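Local coordinates for nidogen-1 (Mus musculus, PDB 1GL4), which is a sulfated basement-membrane glycoprotein that associates tightly with laminin, binds collagen IV and perlecan, and probably takes part in cell-matrix interactions, at residues V140-H145 and R173-P178; A34-N39 and C43-S48; D121-G126 and S247-S252; P104-G109 and L267-S272; V209-P212 and A217-S220. One frame throughout, in Å; residues are numbered along the deposited sequence.

Interaction 1: residues V140-H145 and R173-P178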
# COMPACT_ATOMS: atom_id res chain seq x y z
N VAL A 140 3.72 7.51 -16.09
CA VAL A 140 2.84 8.60 -15.70
C VAL A 140 3.20 9.87 -16.46
O VAL A 140 4.37 10.27 -16.50
CB VAL A 140 2.88 8.87 -14.17
CG1 VAL A 140 4.28 9.26 -13.74
CG2 VAL A 140 1.89 9.95 -13.81
N THR A 141 2.20 10.47 -17.09
CA THR A 141 2.39 11.70 -17.84
C THR A 141 1.65 12.80 -17.09
O THR A 141 0.48 12.63 -16.74
CB THR A 141 1.80 11.62 -19.26
OG1 THR A 141 2.43 10.56 -19.99
CG2 THR A 141 2.02 12.93 -20.00
N PHE A 142 2.34 13.91 -16.81
CA PHE A 142 1.71 15.04 -16.13
C PHE A 142 1.31 15.98 -17.27
O PHE A 142 2.16 16.56 -17.94
CB PHE A 142 2.70 15.74 -15.19
CG PHE A 142 3.16 14.89 -14.03
CD1 PHE A 142 4.06 13.85 -14.22
CD2 PHE A 142 2.68 15.14 -12.74
CE1 PHE A 142 4.49 13.06 -13.14
CE2 PHE A 142 3.11 14.36 -11.66
CZ PHE A 142 4.01 13.31 -11.87
N LEU A 143 0.00 16.11 -17.49
CA LEU A 143 -0.50 16.94 -18.58
C LEU A 143 -0.03 18.39 -18.53
O LEU A 143 -0.19 19.08 -17.53
CB LEU A 143 -2.04 16.89 -18.60
CG LEU A 143 -2.67 15.49 -18.55
CD1 LEU A 143 -4.15 15.61 -18.93
CD2 LEU A 143 -1.96 14.55 -19.51
N GLY A 144 0.58 18.83 -19.63
CA GLY A 144 1.07 20.19 -19.72
C GLY A 144 2.54 20.33 -19.37
O GLY A 144 3.11 21.42 -19.46
N HIS A 145 3.17 19.22 -18.98
CA HIS A 145 4.58 19.24 -18.60
C HIS A 145 5.40 18.28 -19.48
O HIS A 145 4.89 17.26 -19.93
CB HIS A 145 4.71 18.88 -17.12
CG HIS A 145 3.96 19.81 -16.22
ND1 HIS A 145 4.39 21.09 -15.96
CD2 HIS A 145 2.77 19.68 -15.58
CE1 HIS A 145 3.51 21.71 -15.18
NE2 HIS A 145 2.52 20.87 -14.94
N ARG A 173 11.15 12.42 -15.64
CA ARG A 173 10.99 13.80 -15.20
C ARG A 173 9.62 14.05 -14.56
O ARG A 173 8.61 13.53 -15.03
CB ARG A 173 11.19 14.73 -16.40
CG ARG A 173 11.03 16.24 -16.11
CD ARG A 173 11.27 17.06 -17.38
NE ARG A 173 12.60 16.83 -17.95
CZ ARG A 173 13.72 17.41 -17.51
NH1 ARG A 173 13.68 18.27 -16.50
NH2 ARG A 173 14.88 17.11 -18.08
N VAL A 174 9.61 14.82 -13.48
CA VAL A 174 8.37 15.19 -12.79
C VAL A 174 8.37 16.70 -12.57
O VAL A 174 9.43 17.32 -12.45
CB VAL A 174 8.24 14.49 -11.42
CG1 VAL A 174 8.20 12.97 -11.59
CG2 VAL A 174 9.39 14.90 -10.50
N PRO A 175 7.17 17.31 -12.51
CA PRO A 175 7.06 18.76 -12.29
C PRO A 175 7.56 19.10 -10.88
O PRO A 175 7.51 18.26 -9.98
CB PRO A 175 5.56 19.03 -12.44
CG PRO A 175 5.05 17.86 -13.25
CD PRO A 175 5.85 16.70 -12.71
N GLN A 176 8.02 20.33 -10.69
CA GLN A 176 8.52 20.74 -9.38
C GLN A 176 7.40 21.20 -8.45
O GLN A 176 6.53 21.97 -8.84
CB GLN A 176 9.52 21.87 -9.52
CG GLN A 176 10.11 22.34 -8.20
CD GLN A 176 11.04 23.52 -8.39
OE1 GLN A 176 10.60 24.62 -8.74
NE2 GLN A 176 12.32 23.30 -8.16
N ILE A 177 7.45 20.70 -7.21
CA ILE A 177 6.49 21.09 -6.19
C ILE A 177 7.29 21.91 -5.17
O ILE A 177 8.37 21.50 -4.76
CB ILE A 177 5.85 19.84 -5.53
CG1 ILE A 177 4.81 19.26 -6.48
CG2 ILE A 177 5.22 20.21 -4.19
CD1 ILE A 177 4.01 18.14 -5.91
N PRO A 178 6.77 23.08 -4.78
CA PRO A 178 7.45 23.96 -3.82
C PRO A 178 7.83 23.28 -2.51
O PRO A 178 7.08 22.47 -1.99
CB PRO A 178 6.43 25.08 -3.58
CG PRO A 178 5.69 25.15 -4.90
CD PRO A 178 5.50 23.68 -5.22

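Interaction 2: residues A34-N39 and C43-S48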
# COMPACT_ATOMS: atom_id res chain seq x y z
N ALA A 34 -7.92 -24.24 3.06
CA ALA A 34 -8.93 -23.42 3.72
C ALA A 34 -8.33 -22.49 4.77
O ALA A 34 -7.43 -22.87 5.52
CB ALA A 34 -9.99 -24.32 4.37
N ASN A 35 -8.83 -21.25 4.80
CA ASN A 35 -8.39 -20.23 5.73
C ASN A 35 -7.06 -19.56 5.37
O ASN A 35 -6.44 -18.86 6.19
CB ASN A 35 -8.36 -20.81 7.14
CG ASN A 35 -9.68 -21.45 7.52
OD1 ASN A 35 -10.73 -20.81 7.48
ND2 ASN A 35 -9.64 -22.73 7.87
N TYR A 36 -6.62 -19.78 4.14
CA TYR A 36 -5.40 -19.17 3.62
C TYR A 36 -5.75 -18.62 2.24
O TYR A 36 -6.63 -19.16 1.56
CB TYR A 36 -4.27 -20.19 3.51
CG TYR A 36 -3.65 -20.57 4.84
CD1 TYR A 36 -4.34 -21.37 5.75
CD2 TYR A 36 -2.40 -20.08 5.21
CE1 TYR A 36 -3.80 -21.67 7.00
CE2 TYR A 36 -1.85 -20.37 6.46
CZ TYR A 36 -2.55 -21.17 7.35
OH TYR A 36 -2.02 -21.46 8.58
N THR A 37 -5.08 -17.54 1.82
CA THR A 37 -5.34 -16.98 0.50
C THR A 37 -4.04 -16.88 -0.29
O THR A 37 -2.96 -16.78 0.30
CB THR A 37 -6.00 -15.58 0.58
OG1 THR A 37 -5.13 -14.66 1.24
CG2 THR A 37 -7.31 -15.65 1.35
N GLY A 38 -4.15 -16.93 -1.61
CA GLY A 38 -2.97 -16.87 -2.46
C GLY A 38 -3.16 -17.69 -3.71
O GLY A 38 -4.29 -18.08 -4.03
N ASN A 39 -2.08 -17.99 -4.42
CA ASN A 39 -2.17 -18.77 -5.66
C ASN A 39 -1.60 -20.18 -5.58
O ASN A 39 -1.28 -20.78 -6.60
CB ASN A 39 -1.48 -18.01 -6.79
CG ASN A 39 0.03 -17.99 -6.64
OD1 ASN A 39 0.57 -18.34 -5.58
ND2 ASN A 39 0.73 -17.57 -7.69
N CYS A 43 1.04 -18.52 -0.08
CA CYS A 43 -0.21 -18.43 0.69
C CYS A 43 0.01 -17.72 2.02
O CYS A 43 1.08 -17.84 2.62
CB CYS A 43 -0.77 -19.83 0.97
SG CYS A 43 -1.06 -20.89 -0.49
N VAL A 44 -1.00 -16.97 2.48
CA VAL A 44 -0.94 -16.27 3.76
C VAL A 44 -2.26 -16.49 4.50
O VAL A 44 -3.31 -16.63 3.87
CB VAL A 44 -0.68 -14.75 3.60
CG1 VAL A 44 0.67 -14.51 2.96
CG2 VAL A 44 -1.79 -14.11 2.77
N ALA A 45 -2.21 -16.53 5.83
CA ALA A 45 -3.41 -16.74 6.64
C ALA A 45 -4.38 -15.58 6.57
O ALA A 45 -3.98 -14.42 6.58
CB ALA A 45 -3.01 -17.00 8.09
N GLU A 46 -5.67 -15.89 6.52
CA GLU A 46 -6.70 -14.86 6.47
C GLU A 46 -6.65 -14.00 7.73
O GLU A 46 -6.35 -14.51 8.82
CB GLU A 46 -8.08 -15.49 6.34
CG GLU A 46 -8.24 -16.38 5.11
CD GLU A 46 -9.66 -16.91 4.95
OE1 GLU A 46 -10.23 -17.40 5.95
OE2 GLU A 46 -10.20 -16.84 3.83
N GLY A 47 -6.92 -12.70 7.58
CA GLY A 47 -6.92 -11.78 8.71
C GLY A 47 -5.58 -11.48 9.37
O GLY A 47 -5.51 -10.85 10.43
N SER A 48 -4.49 -11.92 8.74
CA SER A 48 -3.17 -11.73 9.30
C SER A 48 -2.42 -10.49 8.81
O SER A 48 -2.63 -10.03 7.68
CB SER A 48 -2.30 -12.95 9.00
OG SER A 48 -1.99 -13.02 7.61

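Interaction 3: residues D121-G126 and S247-S252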
# COMPACT_ATOMS: atom_id res chain seq x y z
N ASP A 121 -17.80 -10.12 -3.15
CA ASP A 121 -18.53 -11.06 -4.01
C ASP A 121 -17.60 -12.11 -4.59
O ASP A 121 -16.89 -12.80 -3.86
CB ASP A 121 -19.24 -10.30 -5.14
CG ASP A 121 -20.34 -9.39 -4.64
OD1 ASP A 121 -21.29 -9.90 -4.00
OD2 ASP A 121 -20.26 -8.16 -4.88
N GLY A 122 -17.60 -12.24 -5.91
CA GLY A 122 -16.73 -13.22 -6.55
C GLY A 122 -15.55 -12.57 -7.25
O GLY A 122 -15.30 -12.83 -8.43
N PHE A 123 -14.81 -11.73 -6.52
CA PHE A 123 -13.65 -11.06 -7.09
C PHE A 123 -12.39 -11.25 -6.25
O PHE A 123 -12.46 -11.30 -5.02
CB PHE A 123 -13.96 -9.57 -7.28
CG PHE A 123 -15.09 -9.32 -8.23
CD1 PHE A 123 -16.40 -9.57 -7.85
CD2 PHE A 123 -14.84 -8.91 -9.54
CE1 PHE A 123 -17.46 -9.43 -8.75
CE2 PHE A 123 -15.89 -8.77 -10.46
CZ PHE A 123 -17.20 -9.04 -10.06
N LYS A 124 -11.24 -11.36 -6.92
CA LYS A 124 -9.97 -11.59 -6.23
C LYS A 124 -9.04 -10.38 -6.27
O LYS A 124 -9.00 -9.65 -7.27
CB LYS A 124 -9.25 -12.78 -6.88
CG LYS A 124 -10.09 -14.04 -6.96
CD LYS A 124 -9.28 -15.21 -7.47
CE LYS A 124 -10.02 -16.52 -7.22
NZ LYS A 124 -9.14 -17.69 -7.47
N ASN A 125 -8.28 -10.16 -5.19
CA ASN A 125 -7.34 -9.04 -5.16
C ASN A 125 -6.03 -9.47 -5.82
O ASN A 125 -5.90 -10.62 -6.25
CB ASN A 125 -7.06 -8.55 -3.72
CG ASN A 125 -6.55 -9.64 -2.80
OD1 ASN A 125 -5.89 -10.59 -3.24
ND2 ASN A 125 -6.84 -9.50 -1.50
N GLY A 126 -5.07 -8.56 -5.91
CA GLY A 126 -3.80 -8.86 -6.55
C GLY A 126 -3.03 -10.06 -6.04
O GLY A 126 -2.43 -10.81 -6.82
N SER A 247 -13.10 -10.52 -16.82
CA SER A 247 -12.37 -9.76 -17.84
C SER A 247 -12.09 -8.34 -17.36
O SER A 247 -11.15 -7.70 -17.81
CB SER A 247 -13.16 -9.75 -19.16
OG SER A 247 -14.52 -9.43 -18.94
N THR A 248 -12.92 -7.85 -16.43
CA THR A 248 -12.75 -6.51 -15.88
C THR A 248 -13.15 -6.46 -14.41
O THR A 248 -14.21 -6.97 -14.03
CB THR A 248 -13.62 -5.47 -16.63
OG1 THR A 248 -13.31 -5.51 -18.03
CG2 THR A 248 -13.34 -4.07 -16.10
N GLN A 249 -12.30 -5.87 -13.57
CA GLN A 249 -12.58 -5.73 -12.15
C GLN A 249 -12.39 -4.26 -11.77
O GLN A 249 -11.55 -3.57 -12.33
CB GLN A 249 -11.65 -6.61 -11.31
CG GLN A 249 -11.79 -8.11 -11.60
CD GLN A 249 -10.91 -8.98 -10.72
OE1 GLN A 249 -10.83 -10.20 -10.90
NE2 GLN A 249 -10.23 -8.36 -9.77
N GLN A 250 -13.18 -3.78 -10.81
CA GLN A 250 -13.08 -2.38 -10.40
C GLN A 250 -12.46 -2.19 -9.03
O GLN A 250 -12.90 -2.79 -8.05
CB GLN A 250 -14.46 -1.72 -10.44
CG GLN A 250 -14.49 -0.30 -9.89
CD GLN A 250 -15.88 0.30 -9.92
OE1 GLN A 250 -16.31 0.95 -8.97
NE2 GLN A 250 -16.59 0.10 -11.03
N LEU A 251 -11.42 -1.35 -8.97
CA LEU A 251 -10.76 -1.05 -7.70
C LEU A 251 -11.29 0.29 -7.20
O LEU A 251 -11.22 1.30 -7.91
CB LEU A 251 -9.24 -0.95 -7.89
CG LEU A 251 -8.41 -0.75 -6.61
CD1 LEU A 251 -8.31 -2.07 -5.86
CD2 LEU A 251 -6.99 -0.25 -6.96
N SER A 252 -11.85 0.29 -5.99
CA SER A 252 -12.38 1.50 -5.38
C SER A 252 -11.37 1.97 -4.32
O SER A 252 -11.04 1.22 -3.39
CB SER A 252 -13.74 1.22 -4.75
OG SER A 252 -14.68 0.84 -5.75

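Interaction 4: residues P104-G109 and L267-S272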
# COMPACT_ATOMS: atom_id res chain seq x y z
N PRO A 104 2.64 13.52 -5.26
CA PRO A 104 1.45 13.08 -6.01
C PRO A 104 1.48 11.61 -6.44
O PRO A 104 0.45 11.05 -6.81
CB PRO A 104 1.44 14.01 -7.23
CG PRO A 104 2.25 15.20 -6.79
CD PRO A 104 3.36 14.57 -6.00
N LEU A 105 2.65 10.99 -6.36
CA LEU A 105 2.82 9.61 -6.81
C LEU A 105 2.43 8.49 -5.85
O LEU A 105 3.16 7.51 -5.70
CB LEU A 105 4.27 9.40 -7.27
CG LEU A 105 4.79 10.49 -8.22
CD1 LEU A 105 6.26 10.23 -8.53
CD2 LEU A 105 3.97 10.49 -9.49
N ALA A 106 1.26 8.62 -5.24
CA ALA A 106 0.77 7.61 -4.31
C ALA A 106 0.74 6.20 -4.91
O ALA A 106 0.90 5.21 -4.19
CB ALA A 106 -0.63 7.99 -3.83
N PRO A 107 0.52 6.07 -6.24
CA PRO A 107 0.49 4.75 -6.87
C PRO A 107 1.77 3.93 -6.69
O PRO A 107 1.80 2.74 -6.99
CB PRO A 107 0.19 5.07 -8.33
CG PRO A 107 -0.71 6.26 -8.22
CD PRO A 107 0.01 7.10 -7.18
N ILE A 108 2.84 4.58 -6.23
CA ILE A 108 4.09 3.86 -5.99
C ILE A 108 3.77 2.83 -4.90
O ILE A 108 4.21 1.69 -4.96
CB ILE A 108 5.22 4.81 -5.50
CG1 ILE A 108 5.77 5.60 -6.69
CG2 ILE A 108 6.33 4.01 -4.84
CD1 ILE A 108 6.82 6.64 -6.29
N GLY A 109 3.00 3.26 -3.90
CA GLY A 109 2.61 2.37 -2.83
C GLY A 109 1.24 1.77 -3.12
O GLY A 109 0.90 0.70 -2.62
N LEU A 267 9.18 9.53 3.01
CA LEU A 267 8.01 9.72 2.17
C LEU A 267 6.97 8.68 2.61
O LEU A 267 7.29 7.49 2.71
CB LEU A 267 8.41 9.50 0.71
CG LEU A 267 7.43 9.68 -0.45
CD1 LEU A 267 6.95 11.13 -0.54
CD2 LEU A 267 8.15 9.28 -1.73
N ARG A 268 5.74 9.12 2.88
CA ARG A 268 4.68 8.22 3.32
C ARG A 268 3.42 8.26 2.45
O ARG A 268 2.96 9.33 2.04
CB ARG A 268 4.29 8.55 4.78
CG ARG A 268 5.44 8.40 5.79
CD ARG A 268 5.00 8.83 7.19
NE ARG A 268 6.04 8.61 8.21
CZ ARG A 268 6.44 7.41 8.62
NH1 ARG A 268 5.89 6.31 8.12
NH2 ARG A 268 7.38 7.30 9.55
N TYR A 269 2.88 7.07 2.16
CA TYR A 269 1.66 6.93 1.35
C TYR A 269 0.70 5.98 2.06
O TYR A 269 1.11 4.93 2.54
CB TYR A 269 1.99 6.31 -0.02
CG TYR A 269 2.93 7.09 -0.91
CD1 TYR A 269 4.00 6.45 -1.54
CD2 TYR A 269 2.71 8.44 -1.21
CE1 TYR A 269 4.82 7.12 -2.44
CE2 TYR A 269 3.53 9.13 -2.12
CZ TYR A 269 4.58 8.46 -2.73
OH TYR A 269 5.38 9.09 -3.65
N ALA A 270 -0.58 6.34 2.13
CA ALA A 270 -1.57 5.47 2.76
C ALA A 270 -2.89 5.54 2.00
O ALA A 270 -3.32 6.61 1.58
CB ALA A 270 -1.78 5.87 4.22
N LEU A 271 -3.52 4.38 1.80
CA LEU A 271 -4.80 4.32 1.11
C LEU A 271 -5.63 3.07 1.40
O LEU A 271 -5.09 2.01 1.75
CB LEU A 271 -4.62 4.50 -0.41
CG LEU A 271 -3.47 3.93 -1.23
CD1 LEU A 271 -3.70 4.29 -2.71
CD2 LEU A 271 -2.15 4.51 -0.78
N SER A 272 -6.94 3.20 1.25
CA SER A 272 -7.88 2.11 1.49
C SER A 272 -8.40 1.56 0.16
O SER A 272 -8.72 2.32 -0.74
CB SER A 272 -9.03 2.60 2.37
OG SER A 272 -8.52 2.97 3.65

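Interaction 5: residues V209-P212 and A217-S220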
# COMPACT_ATOMS: atom_id res chain seq x y z
N VAL A 209 -2.51 20.83 -5.07
CA VAL A 209 -1.29 21.25 -4.40
C VAL A 209 -1.57 22.46 -3.50
O VAL A 209 -2.03 23.50 -3.97
CB VAL A 209 -0.19 21.66 -5.41
CG1 VAL A 209 1.04 22.16 -4.65
CG2 VAL A 209 0.18 20.48 -6.30
N MET A 210 -1.32 22.30 -2.21
CA MET A 210 -1.52 23.38 -1.24
C MET A 210 -0.16 24.02 -0.96
O MET A 210 0.81 23.33 -0.62
CB MET A 210 -2.12 22.84 0.05
CG MET A 210 -3.51 22.23 -0.11
SD MET A 210 -4.17 21.63 1.46
CE MET A 210 -4.84 23.17 2.15
N GLU A 211 -0.09 25.34 -1.10
CA GLU A 211 1.14 26.10 -0.89
C GLU A 211 1.67 26.02 0.55
O GLU A 211 0.90 25.80 1.49
CB GLU A 211 0.92 27.56 -1.29
CG GLU A 211 0.72 27.77 -2.79
CD GLU A 211 2.01 27.61 -3.58
OE1 GLU A 211 3.01 28.27 -3.20
OE2 GLU A 211 2.04 26.85 -4.57
N PRO A 212 2.99 26.21 0.74
CA PRO A 212 3.67 26.17 2.04
C PRO A 212 2.89 26.84 3.16
O PRO A 212 2.48 28.00 3.03
CB PRO A 212 5.00 26.86 1.76
CG PRO A 212 5.28 26.44 0.37
CD PRO A 212 3.94 26.61 -0.32
N ALA A 217 0.20 32.33 2.63
CA ALA A 217 0.09 31.18 1.73
C ALA A 217 -0.92 31.48 0.62
O ALA A 217 -2.07 31.82 0.89
CB ALA A 217 -0.35 29.94 2.51
N ALA A 218 -0.49 31.33 -0.63
CA ALA A 218 -1.36 31.61 -1.78
C ALA A 218 -2.39 30.51 -2.00
O ALA A 218 -2.27 29.41 -1.46
CB ALA A 218 -0.51 31.78 -3.03
N PRO A 219 -3.44 30.80 -2.80
CA PRO A 219 -4.50 29.83 -3.09
C PRO A 219 -3.98 28.51 -3.69
O PRO A 219 -2.97 28.49 -4.39
CB PRO A 219 -5.39 30.59 -4.07
CG PRO A 219 -5.25 32.02 -3.59
CD PRO A 219 -3.76 32.12 -3.36
N SER A 220 -4.68 27.41 -3.40
CA SER A 220 -4.29 26.09 -3.90
C SER A 220 -4.55 25.97 -5.40
O SER A 220 -5.30 26.76 -5.97
CB SER A 220 -5.06 25.00 -3.15
OG SER A 220 -6.45 25.12 -3.38
O HOH W 1 -2.69 26.69 -0.76
O HOH W 2 2.41 30.65 -1.31

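Interaction 1: residues V140-H145 and R173-P178
Phe142 and His145 each present a ring face to Pro175, and the proline is the centre of this contact. Along 140-145 the first residue to take part is Phe142, near the end of strand 133-142. Its CG lies anti to its own carbonyl carbon (chi1 -65°), and this carries the ring across to 173-178. Pro175 CD sits over the middle of that ring, 3.5 Å from the centroid of the Phe142 ring and only 11° off the ring normal. This is a CH-pi contact over the face. Pro175 CG is next to it, 3.6 Å from Phe142 CG. The two side chains meet at a slant. Further out on the ring, Phe142 CE1 touches Val174 CG1 obliquely at 4.0 Å; the two side chains extend alongside one another.

The chain then reverses in a type II turn from Phe142 to His145. The turn is closed by a bond from His145 N to Phe142 O of 3.0 Å. It lies in the link between the antiparallel strands 133-142 and 149-156 of the nidogen G2 beta-barrel. The turn brings His145 back to the proline, where the chain leaves strand 173-174. Pro175 CG lies over one face of the imidazole, 4.0 Å from the centroid of the His145 ring and displaced toward the rim.

Around the contact, Leu105 packs on Phe142, and Val174 also touches Ile60 and Leu149. No hydrogen bond joins the two segments. The turn after strand 133-142 is therefore held to 173-178 by dispersion and by C-H groups of one proline set against two aromatic faces.

Interaction 2: residues A34-N39 and C43-S48
Glu46 reaches back over Asn35, and its side chain can be followed outward. CB lies 3.8 Å from Asn35 O. CG comes closer to the same oxygen, at 3.2 Å, and also touches Thr37 CG2. The chain is extended beyond CG (chi2 -176°), which lays the carboxylate beside the backbone of Asn35. There CD and OE1 rest against Asn35 CA. OE2 ends 4.0 Å from Thr37 CG2.

The backbone of Glu46 also takes part. Its N donates to Asn35 O from above the carbonyl plane, in a bond that is nearly straight at the hydrogen (171°). Beyond the non-hydrogen-bonded pair Tyr36 and Ala45, Thr37 and Val44 form a hydrogen-bonded pair. Thr37 N to Val44 O and Val44 N to Thr37 O are both 2.9 Å, with each donor in the carbonyl plane. On the face that carries Tyr36 and Ala45, Ala45 CA sits over the Tyr36 ring, 4.2 Å from its centroid. The ring of His18 stacks on Tyr36 as well.

Cys43 is joined by a disulfide to Cys32, which ties the hairpin to the preceding strand. A two-stranded antiparallel hairpin with such a disulfide is typical of the C-terminal part of an EGF-like domain.

Interaction 3: residues D121-G126 and S247-S252
Gln249 lays its aliphatic stem against the edge of the Phe123 ring. The closest pair is Gln249 CG and Phe123 CD2, 3.8 Å apart, with CG lying in the plane of the ring. The two side chains pass each other head to tail. The amide plane of Gln249 stands almost upright to the ring, at 83°.

Gln249 belongs to strand 248-261. With CG beside the backbone N (chi1 -62°) and an extended chain after it, the amide spans the gap to the backbone of 121-126. There Gln249 NE2 donates to Lys124 O at 3.1 Å. The N-H...O angle is 154°. The donor lies in the plane of the Lys124 carbonyl, while the oxygen is tilted slightly from the amide plane of Gln249. This is the one hydrogen bond between the segments.

Behind the contact, Ile275 of the next strand packs on Gln249, and Pro277 packs on Phe123. Further along the loop Asn125 is the N-cap of helix 126-130; its OD1 accepts from Ser128 N.

The contact covers Lys124 N, which has no partner in the model, whereas Lys124 O is satisfied by the glutamine. The loop between strand 118-119 and helix 126-130 is thus joined to the barrel strand by one side-chain-to-backbone bond and a modest apolar overlap.

Interaction 4: residues P104-G109 and L267-S272
Tyr269 is the main side chain here, with its ring lying against the backbone of 104-109. Its CG lies beside the backbone N (chi1 -61°), which takes the ring to that segment. Ala106 CA is over one face, 3.9 Å from the centroid of the Tyr269 ring and 17° off its normal. This CH-pi contact is offset toward the CD2-CE2 edge, where CD2 and Ala106 CA are 3.7 Å apart. Ile108 CB meets Tyr269 CE1 at 3.9 Å, and the two side chains pass at a slant. Gly109 N approaches Tyr269 CD1.

The phenol end lies by Leu105, and its hydroxyl is hydrogen-bonded to Leu102 O just before the segment. That bond would hold the phenol end in place. Strand 266-276 is part of the nidogen G2 beta-barrel, and helix 107-115 runs through the barrel's interior, so the tyrosine points inward from wall to core.

Bonds within 104-109 also shape its backbone. Leu105 is the centre of an inverse gamma turn, and Ile108 N bonds to Leu105 O at 3.0 Å. Trp227 packs on Leu105 and Pro107 from another wall strand. On neighbouring strands, Val258 and Ile91 pack on Tyr269. The adjacent Arg268 takes part in perlecan binding, and its NH1 is hydrogen-bonded to the backbone of another protein chain.

Interaction 5: residues V209-P212 and A217-S220
This is a water-bridged surface contact between the two sides of the loop that joins strands 198-210 and 221-232. The segments 209-212 and 217-220 run in opposite directions, with their end-to-end lines 176° apart. No direct hydrogen bond links them.

Two waters take that place. Water 1 accepts from Glu211 N at 2.9 Å and donates to Ala218 O at 2.8 Å. Water 2 donates to Glu211 OE1 at 3.1 Å and accepts from Ala218 N at 3.1 Å. Ala218 is therefore held at both its backbone N and its backbone O, each time through water to Glu211.

The stem of Glu211 also packs on the facing segment. Its CB and CG both lie 3.7 Å from Ala218 O. The side chain bends at CG (chi2 -74°), and this turns the carboxylate back beside its own stem. The other carboxylate oxygen, OE2, is hydrogen-bonded to His221 NE2. With OE1 on water 2 and OE2 on His221, both oxygens have a partner, which would limit rotation of the carboxylate.

Single touches complete the contact at its two ends. Ala217 CB meets Pro212 O at 3.5 Å. Ser220 CA makes a C-H...O contact with Val209 O at the strand end of the loop, and Ser220 CB lies close to the same oxygen.

Regular pairing begins where the loop closes. Val209 shares backbone hydrogen bonding with His221, and its side chain rests on His221 and His223 of strand 221-232. On the other side Met210 is backbone-bonded to Ser182 of strand 182-195, so the loop leaves the end of the middle strand of three neighbours, 182-195, 198-210 and 221-232.

Overall arrangement
Interaction 4 is the buried contact of the set, a tyrosine on a backbone inside the barrel. Interactions 1 and 3 are partly buried and tie loops to the wall: interaction 1 by proline and aromatic faces, interaction 3 by one hydrogen bond from a side-chain amide to a backbone carbonyl. Interaction 5 is a surface contact bridged by water. Interaction 2 belongs to the EGF-like part and alone uses a backbone ladder; its centre is about 40 Å from that of interaction 1. Interactions 1 and 4 touch, Phe142 CZ to Leu105 CD2 at 3.7 Å. Pro178 of interaction 1 also touches Glu211 of interaction 5. Interactions 3 and 4 use the neighbouring strands 248-261 and 266-276.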